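Local coordinates for branched-chain phosphotransacylase (Enterococcus faecalis, PDB 1YCO), which probably transfers branched-chain acyl groups between coenzyme A and phosphate, at residues Ala128-Ile131 and Glu132-Glu135; Leu216-Thr220 and Ile221-Asn225; Lys203-Gly207 and Pro208-Asp212; Val244-Lys247 and Val248-Leu252. All blocks are in the same frame, centred on the assembly; numbering follows the deposited sequence.

Contact 1: Ala128-Ile131 and Glu132-Glu135; sequences ATLI and EIVE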
# COMPACT_ATOMS: atom_id res chain seq x y z
N ALA A 128 -14.86 -10.11 -13.44
CA ALA A 128 -14.62 -11.49 -13.86
C ALA A 128 -13.21 -11.93 -13.45
O ALA A 128 -13.01 -13.04 -12.96
CB ALA A 128 -14.81 -11.61 -15.37
N THR A 129 -12.26 -11.04 -13.67
CA THR A 129 -10.87 -11.29 -13.33
C THR A 129 -10.65 -11.44 -11.83
O THR A 129 -9.94 -12.35 -11.36
CB THR A 129 -9.99 -10.17 -13.85
OG1 THR A 129 -10.19 -10.03 -15.25
CG2 THR A 129 -8.52 -10.48 -13.56
N LEU A 130 -11.26 -10.55 -11.06
CA LEU A 130 -11.12 -10.57 -9.62
C LEU A 130 -11.69 -11.90 -9.13
O LEU A 130 -11.11 -12.54 -8.26
CB LEU A 130 -11.86 -9.38 -8.99
CG LEU A 130 -11.35 -8.74 -7.69
CD1 LEU A 130 -11.55 -9.69 -6.54
CD2 LEU A 130 -9.89 -8.34 -7.82
N ILE A 131 -12.82 -12.31 -9.71
CA ILE A 131 -13.45 -13.58 -9.34
C ILE A 131 -12.45 -14.74 -9.52
O ILE A 131 -12.34 -15.60 -8.64
CB ILE A 131 -14.72 -13.84 -10.19
CG1 ILE A 131 -15.85 -12.93 -9.69
CG2 ILE A 131 -15.13 -15.31 -10.12
CD1 ILE A 131 -17.14 -13.03 -10.48
N GLU A 132 -11.73 -14.75 -10.63
CA GLU A 132 -10.74 -15.79 -10.88
C GLU A 132 -9.53 -15.65 -9.95
O GLU A 132 -8.92 -16.66 -9.59
CB GLU A 132 -10.27 -15.75 -12.34
CG GLU A 132 -11.26 -16.33 -13.37
CD GLU A 132 -11.81 -17.69 -12.97
OE1 GLU A 132 -11.01 -18.57 -12.57
OE2 GLU A 132 -13.04 -17.89 -13.06
N ILE A 133 -9.17 -14.41 -9.60
CA ILE A 133 -8.04 -14.17 -8.69
C ILE A 133 -8.34 -14.78 -7.32
O ILE A 133 -7.46 -15.36 -6.69
CB ILE A 133 -7.77 -12.66 -8.50
CG1 ILE A 133 -7.21 -12.08 -9.80
CG2 ILE A 133 -6.78 -12.41 -7.37
CD1 ILE A 133 -7.17 -10.56 -9.80
N VAL A 134 -9.59 -14.66 -6.89
CA VAL A 134 -10.03 -15.21 -5.62
C VAL A 134 -9.93 -16.74 -5.71
O VAL A 134 -9.31 -17.37 -4.87
CB VAL A 134 -11.48 -14.77 -5.31
CG1 VAL A 134 -12.00 -15.47 -4.06
CG2 VAL A 134 -11.53 -13.26 -5.11
N GLU A 135 -10.51 -17.31 -6.76
CA GLU A 135 -10.47 -18.75 -6.95
C GLU A 135 -9.03 -19.29 -6.87
O GLU A 135 -8.76 -20.24 -6.14
CB GLU A 135 -11.09 -19.11 -8.29
CG GLU A 135 -12.53 -18.66 -8.41
CD GLU A 135 -13.46 -19.43 -7.49
OE1 GLU A 135 -13.14 -19.55 -6.28
OE2 GLU A 135 -14.51 -19.90 -7.96

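Contact 2: Leu216-Thr220 and Ile221-Asn225; sequences LVVPT and IDVGN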
# COMPACT_ATOMS: atom_id res chain seq x y z
N LEU A 216 -5.85 -11.71 1.47
CA LEU A 216 -6.22 -10.34 1.21
C LEU A 216 -6.20 -10.21 -0.31
O LEU A 216 -5.28 -10.69 -0.96
CB LEU A 216 -5.21 -9.38 1.84
CG LEU A 216 -4.96 -9.45 3.35
CD1 LEU A 216 -3.89 -8.42 3.74
CD2 LEU A 216 -6.25 -9.19 4.12
N VAL A 217 -7.24 -9.60 -0.86
CA VAL A 217 -7.37 -9.37 -2.30
C VAL A 217 -7.45 -7.85 -2.56
O VAL A 217 -8.38 -7.17 -2.10
CB VAL A 217 -8.64 -10.05 -2.88
CG1 VAL A 217 -8.70 -9.87 -4.39
CG2 VAL A 217 -8.64 -11.52 -2.54
N VAL A 218 -6.46 -7.34 -3.29
CA VAL A 218 -6.38 -5.92 -3.62
C VAL A 218 -7.07 -5.62 -4.94
O VAL A 218 -7.32 -6.52 -5.73
CB VAL A 218 -4.92 -5.45 -3.72
CG1 VAL A 218 -4.24 -5.63 -2.37
CG2 VAL A 218 -4.20 -6.25 -4.80
N PRO A 219 -7.37 -4.34 -5.20
CA PRO A 219 -8.04 -3.91 -6.44
C PRO A 219 -7.10 -3.77 -7.62
O PRO A 219 -7.47 -4.03 -8.76
CB PRO A 219 -8.63 -2.53 -6.08
CG PRO A 219 -8.54 -2.44 -4.60
CD PRO A 219 -7.30 -3.22 -4.24
N THR A 220 -5.87 -3.34 -7.34
CA THR A 220 -4.91 -3.10 -8.39
C THR A 220 -3.49 -3.49 -7.98
O THR A 220 -3.17 -3.60 -6.80
CB THR A 220 -4.91 -1.60 -8.76
OG1 THR A 220 -4.42 -0.83 -7.66
CG2 THR A 220 -6.32 -1.14 -9.09
N ILE A 221 -2.63 -3.67 -8.99
CA ILE A 221 -1.25 -4.02 -8.73
C ILE A 221 -0.59 -2.96 -7.83
O ILE A 221 0.21 -3.30 -6.96
CB ILE A 221 -0.46 -4.22 -10.08
CG1 ILE A 221 -0.81 -5.58 -10.68
CG2 ILE A 221 1.05 -4.17 -9.85
CD1 ILE A 221 -0.04 -5.92 -11.94
N ASP A 222 -0.94 -1.68 -8.01
CA ASP A 222 -0.36 -0.62 -7.18
C ASP A 222 -0.60 -0.84 -5.69
O ASP A 222 0.31 -0.70 -4.87
CB ASP A 222 -0.90 0.75 -7.60
CG ASP A 222 -0.35 1.19 -8.95
OD1 ASP A 222 0.88 1.30 -9.10
OD2 ASP A 222 -1.16 1.42 -9.88
N VAL A 223 -1.83 -1.20 -5.33
CA VAL A 223 -2.15 -1.43 -3.94
C VAL A 223 -1.34 -2.63 -3.41
O VAL A 223 -0.62 -2.52 -2.42
CB VAL A 223 -3.67 -1.68 -3.79
CG1 VAL A 223 -4.03 -1.98 -2.35
CG2 VAL A 223 -4.44 -0.45 -4.28
N GLY A 224 -1.45 -3.78 -4.07
CA GLY A 224 -0.72 -4.95 -3.64
C GLY A 224 0.79 -4.78 -3.56
O GLY A 224 1.44 -5.25 -2.61
N ASN A 225 1.35 -4.10 -4.56
CA ASN A 225 2.79 -3.84 -4.62
C ASN A 225 3.22 -2.97 -3.44
O ASN A 225 4.18 -3.28 -2.75
CB ASN A 225 3.15 -3.10 -5.92
CG ASN A 225 4.63 -2.72 -5.98
OD1 ASN A 225 5.47 -3.53 -6.37
ND2 ASN A 225 4.95 -1.48 -5.60

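Contact 3: Lys203-Gly207 and Pro208-Asp212; sequences KRYSG and PIMGD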
# COMPACT_ATOMS: atom_id res chain seq x y z
N LYS A 203 -13.19 -0.27 16.73
CA LYS A 203 -14.28 0.39 16.02
C LYS A 203 -15.60 -0.35 16.21
O LYS A 203 -16.61 0.01 15.61
CB LYS A 203 -13.96 0.50 14.53
CG LYS A 203 -12.81 1.42 14.20
CD LYS A 203 -12.56 1.50 12.70
CE LYS A 203 -13.72 2.18 11.94
NZ LYS A 203 -14.97 1.36 11.83
N ARG A 204 -15.57 -1.39 17.05
CA ARG A 204 -16.77 -2.19 17.33
C ARG A 204 -17.43 -2.67 16.05
O ARG A 204 -18.66 -2.73 15.96
CB ARG A 204 -17.78 -1.37 18.13
CG ARG A 204 -17.27 -0.90 19.47
CD ARG A 204 -18.29 0.00 20.12
NE ARG A 204 -17.90 0.40 21.47
CZ ARG A 204 -18.58 1.27 22.21
NH1 ARG A 204 -19.68 1.83 21.72
NH2 ARG A 204 -18.17 1.57 23.42
N TYR A 205 -16.61 -3.01 15.05
CA TYR A 205 -17.11 -3.49 13.77
C TYR A 205 -17.61 -4.92 13.93
O TYR A 205 -17.16 -5.66 14.81
CB TYR A 205 -15.99 -3.44 12.72
CG TYR A 205 -16.36 -4.08 11.41
CD1 TYR A 205 -17.08 -3.38 10.44
CD2 TYR A 205 -16.03 -5.41 11.15
CE1 TYR A 205 -17.48 -4.01 9.26
CE2 TYR A 205 -16.43 -6.04 9.97
CZ TYR A 205 -17.17 -5.33 9.03
OH TYR A 205 -17.61 -5.97 7.89
N SER A 206 -18.56 -5.31 13.08
CA SER A 206 -19.11 -6.65 13.09
C SER A 206 -19.34 -7.06 11.63
O SER A 206 -19.93 -6.31 10.86
CB SER A 206 -20.44 -6.67 13.86
OG SER A 206 -20.91 -8.00 14.06
N GLY A 207 -18.85 -8.24 11.25
CA GLY A 207 -19.00 -8.71 9.88
C GLY A 207 -18.49 -10.13 9.75
O GLY A 207 -18.04 -10.69 10.74
N PRO A 208 -18.55 -10.74 8.55
CA PRO A 208 -18.09 -12.11 8.31
C PRO A 208 -16.59 -12.25 8.57
O PRO A 208 -16.11 -13.34 8.91
CB PRO A 208 -18.42 -12.35 6.84
CG PRO A 208 -19.59 -11.46 6.61
CD PRO A 208 -19.20 -10.20 7.34
N ILE A 209 -15.86 -11.16 8.40
CA ILE A 209 -14.43 -11.19 8.65
C ILE A 209 -14.05 -10.07 9.59
O ILE A 209 -14.39 -8.92 9.36
CB ILE A 209 -13.63 -11.05 7.34
CG1 ILE A 209 -14.04 -12.17 6.38
CG2 ILE A 209 -12.13 -11.08 7.66
CD1 ILE A 209 -13.53 -12.01 4.96
N MET A 210 -13.35 -10.42 10.66
CA MET A 210 -12.97 -9.42 11.63
C MET A 210 -11.51 -9.52 12.06
O MET A 210 -11.18 -10.22 13.03
CB MET A 210 -13.92 -9.49 12.82
CG MET A 210 -15.37 -9.24 12.40
SD MET A 210 -16.60 -9.25 13.72
CE MET A 210 -16.74 -11.00 14.03
N GLY A 211 -10.66 -8.83 11.32
CA GLY A 211 -9.23 -8.81 11.60
C GLY A 211 -8.55 -10.15 11.56
O GLY A 211 -7.40 -10.24 11.96
N ASP A 212 -9.24 -11.19 11.07
CA ASP A 212 -8.68 -12.53 10.99
C ASP A 212 -8.73 -13.14 9.58
O ASP A 212 -8.92 -14.34 9.45
CB ASP A 212 -9.38 -13.46 11.99
CG ASP A 212 -10.84 -13.75 11.62
OD1 ASP A 212 -11.43 -12.97 10.83
OD2 ASP A 212 -11.41 -14.74 12.14
O HOH W 1 -16.05 -8.37 7.58

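Contact 4: Val244-Lys247 and Val248-Leu252; sequences VGTK and VPVVL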
# COMPACT_ATOMS: atom_id res chain seq x y z
N VAL A 244 0.56 -18.34 -10.00
CA VAL A 244 -0.29 -19.51 -10.00
C VAL A 244 -1.16 -19.53 -11.25
O VAL A 244 -1.23 -18.55 -11.99
CB VAL A 244 -1.18 -19.57 -8.72
CG1 VAL A 244 -0.32 -19.83 -7.51
CG2 VAL A 244 -1.96 -18.27 -8.56
N GLY A 245 -1.81 -20.67 -11.49
CA GLY A 245 -2.64 -20.82 -12.68
C GLY A 245 -2.05 -21.88 -13.59
O GLY A 245 -2.76 -22.53 -14.36
N THR A 246 -0.73 -22.04 -13.51
CA THR A 246 -0.03 -23.04 -14.32
C THR A 246 -0.01 -24.33 -13.53
O THR A 246 -0.35 -24.33 -12.35
CB THR A 246 1.42 -22.59 -14.61
OG1 THR A 246 2.06 -22.23 -13.38
CG2 THR A 246 1.42 -21.40 -15.56
N LYS A 247 0.37 -25.43 -14.16
CA LYS A 247 0.39 -26.70 -13.44
C LYS A 247 1.64 -26.80 -12.58
O LYS A 247 1.83 -27.78 -11.85
CB LYS A 247 0.30 -27.88 -14.42
CG LYS A 247 1.27 -27.83 -15.58
CD LYS A 247 1.00 -28.96 -16.57
CE LYS A 247 -0.43 -28.92 -17.09
NZ LYS A 247 -0.65 -29.96 -18.13
N VAL A 248 2.48 -25.78 -12.65
CA VAL A 248 3.70 -25.73 -11.85
C VAL A 248 3.92 -24.30 -11.29
O VAL A 248 3.85 -23.32 -12.02
CB VAL A 248 4.92 -26.18 -12.71
CG1 VAL A 248 6.20 -25.75 -12.05
CG2 VAL A 248 4.89 -27.70 -12.90
N PRO A 249 4.16 -24.19 -9.97
CA PRO A 249 4.40 -22.88 -9.35
C PRO A 249 5.54 -22.19 -10.07
O PRO A 249 6.56 -22.82 -10.39
CB PRO A 249 4.79 -23.26 -7.93
CG PRO A 249 3.95 -24.45 -7.66
CD PRO A 249 4.07 -25.24 -8.95
N VAL A 250 5.40 -20.90 -10.34
CA VAL A 250 6.48 -20.19 -11.02
C VAL A 250 7.02 -19.12 -10.10
O VAL A 250 6.29 -18.25 -9.66
CB VAL A 250 6.00 -19.56 -12.36
CG1 VAL A 250 7.20 -19.00 -13.13
CG2 VAL A 250 5.27 -20.59 -13.19
N VAL A 251 8.31 -19.21 -9.78
CA VAL A 251 8.94 -18.24 -8.90
C VAL A 251 9.73 -17.21 -9.72
O VAL A 251 10.57 -17.57 -10.55
CB VAL A 251 9.89 -18.95 -7.90
CG1 VAL A 251 10.51 -17.94 -6.96
CG2 VAL A 251 9.15 -20.03 -7.14
N LEU A 252 9.46 -15.94 -9.49
CA LEU A 252 10.15 -14.87 -10.19
C LEU A 252 11.24 -14.30 -9.29
O LEU A 252 10.98 -13.90 -8.16
CB LEU A 252 9.16 -13.76 -10.58
CG LEU A 252 8.08 -14.17 -11.59
CD1 LEU A 252 7.10 -13.03 -11.83
CD2 LEU A 252 8.75 -14.58 -12.89

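Contact 1: Ala128-Ile131 and Glu132-Glu135
The flat groups of T129 and I133 that meet here are peptide groups of one helix. The T129 carbonyl is met in its own plane by the I133 amide, with T129 O to I133 N at 2.8 Å. On the more open side the donors stand off the plane. E132 N lies 24° out of the plane of the A128 carbonyl, and E135 N lies 23° out of that of I131. The V134 amide approaches the L130 carbonyl almost end-on. All four are regular i to i+4 bonds.
The I131 carbonyl carries a second neighbour. With CG of E135 anti to the carbonyl carbon (chi1 -59°), that methylene lies beside the E135 amide, and E135 CG packs tightly on I131 O at 3.1 Å.
On the inner side L130 divides its branches. CD1 of L130 rests against CG2 of V134 at 3.8 Å, one turn on. CD2 of L130 touches CD1 of I133 at 4.0 Å. The same I133 methyl also meets T129 CG2, so it touches the side chains of both T129 and L130.
T129 OG1 is hydrogen-bonded to T126 OG1. I133 leans on D118 and P125. The inner face of helix 127-143 lies on strand 150-154, through L130 on L153 and V134 on I151. F177 of helix 165-177 packs against I131, V134 and E135.

Contact 2: Leu216-Thr220 and Ile221-Asn225
V223 overlaps V218 side by side, their branches running past each other in opposite directions, with V223 CG1 3.7 Å from V218 CG1. The proline ring comes in across V223 at about a right angle, and P219 CD lies 4.0 Å from V223 CB. The other methyl, V223 CG2, sits 3.4 Å from T220 OG1. V223 is thus packed against three consecutive residues of the incoming chain.
T220 holds the N-cap position. Its chi1 of 67° places OG1 between the backbone N and the carbonyl carbon, and this turns the hydroxyl toward the first helical turn. The T220 carbonyl accepts the G224 amide in a nearly straight bond, with G224 N to T220 O at 3.2 Å and 169° at the hydrogen. The next bond, N225 N to I221 O at 2.8 Å, continues the helix. G224 has no side chain, and V218 CG2 approaches to 3.9 Å from G224 CA.
The same turn faces the second subunit. D222 OD1 is hydrogen-bonded to A156 N and S166 OG of the second subunit, and V223 packs on V223 of that subunit. The chain leaves parallel strand 215-217, makes a short turn through V218-T220 and enters helix 221-234. This is a strand-turn-helix connection of an alpha/beta fold, here with its helix start at the dimer interface.

Contact 3: Lys203-Gly207 and Pro208-Asp212
Y205 and M210 meet in the surface loop between helix 197-202 and strand 215-217, after a Schellman motif in which R204, with positive phi, is the first residue to leave the helix. The methionine comes to the edge of the tyrosine ring, near its plane, with M210 CG 4.1 Å from Y205 CD2. The carbonyl of I209 lies at the same edge, 3.6 Å from I209 O to Y205 CE2.
The thioether reaches back over G207. G207 N gives a weak hydrogen bond to M210 SD at 3.5 Å. A bend at the last torsion of M210 (chi3 -76°) turns CE back, and M210 CE lies 3.6 Å from G207 O.
A water links the two halves. It is hydrogen-bonded to Y205 OH at 2.9 Å and donates to I209 O at a very short, doubtful 2.5 Å. M210 N donates to D212 OD1 at 3.2 Å, approaching from above the carboxylate plane. The other oxygen, D212 OD2, forms a salt bridge with K150.
The loop's inner side rests on strand 184-189, where Y205 touches F186 and L189. With no helix or strand of its own, it is an irregular helix-to-strand connection at the rim of an alpha/beta domain.

Contact 4: Val244-Lys247 and Val248-Leu252
V248, K247 and T246 carry this tight bend. T246 reaches back across it to the main chain two residues on. With chi1 at 51°, its hydroxyl sits between the backbone N and the carbonyl carbon, on the side facing V248. T246 OG1 donates a hydrogen bond to V248 O. The distance from T246 OG1 to V248 O is 2.5 Å, which is very short, and the exact length is doubtful at this resolution. The bond ties the hydroxyl to the chain just before P249. Near that bond the same oxygen also meets a methyl, with T246 OG1 3.6 Å from V250 CG2.
V248 lies against the carbonyl before it. CG2 of V248 is anti to its own carbonyl carbon (chi1 163°) and so stands beside the amide N, where V248 CG2 comes within 3.2 Å of K247 O.
K247 turns its long side chain outward from the bend. CB of K247 stays 3.5 Å from V248 N, while the amine forms a weak hydrogen bond with Q93 O. The K247 backbone is also bonded to L94. Ahead of these residues G245 has a positive phi of 114°, at which a CB would be jammed against the carbonyl O of V244.
The bend joins strand 238-244, at the edge of the mixed sheet, to strand 250-252, at the edge of the parallel sheet. V250 is bonded through its backbone to I243, and P249 to L73 of strand 72-75. Helix 259-274 lies over one side, touching V244, P249 and V251.

In the fold
From the N terminus the order is contact 1, contact 3, contact 2, contact 4. Each closes before the next opens, so none nests or crosses. Contact 1 lies within helix 127-143. Contact 3 folds the loop after helix 197-202, and its second segment leads, after two residues, into strand 215-217. Contact 2 turns from that strand into helix 221-234. It touches contact 1 directly, where L130 packs on V217 with L130 CD1 to V217 CG1 at 3.6 Å. Contact 4 closes the bend from the mixed sheet to the parallel sheet. Its centre is about 33 Å from that of contact 3, so the two lie far apart in the chain's fold.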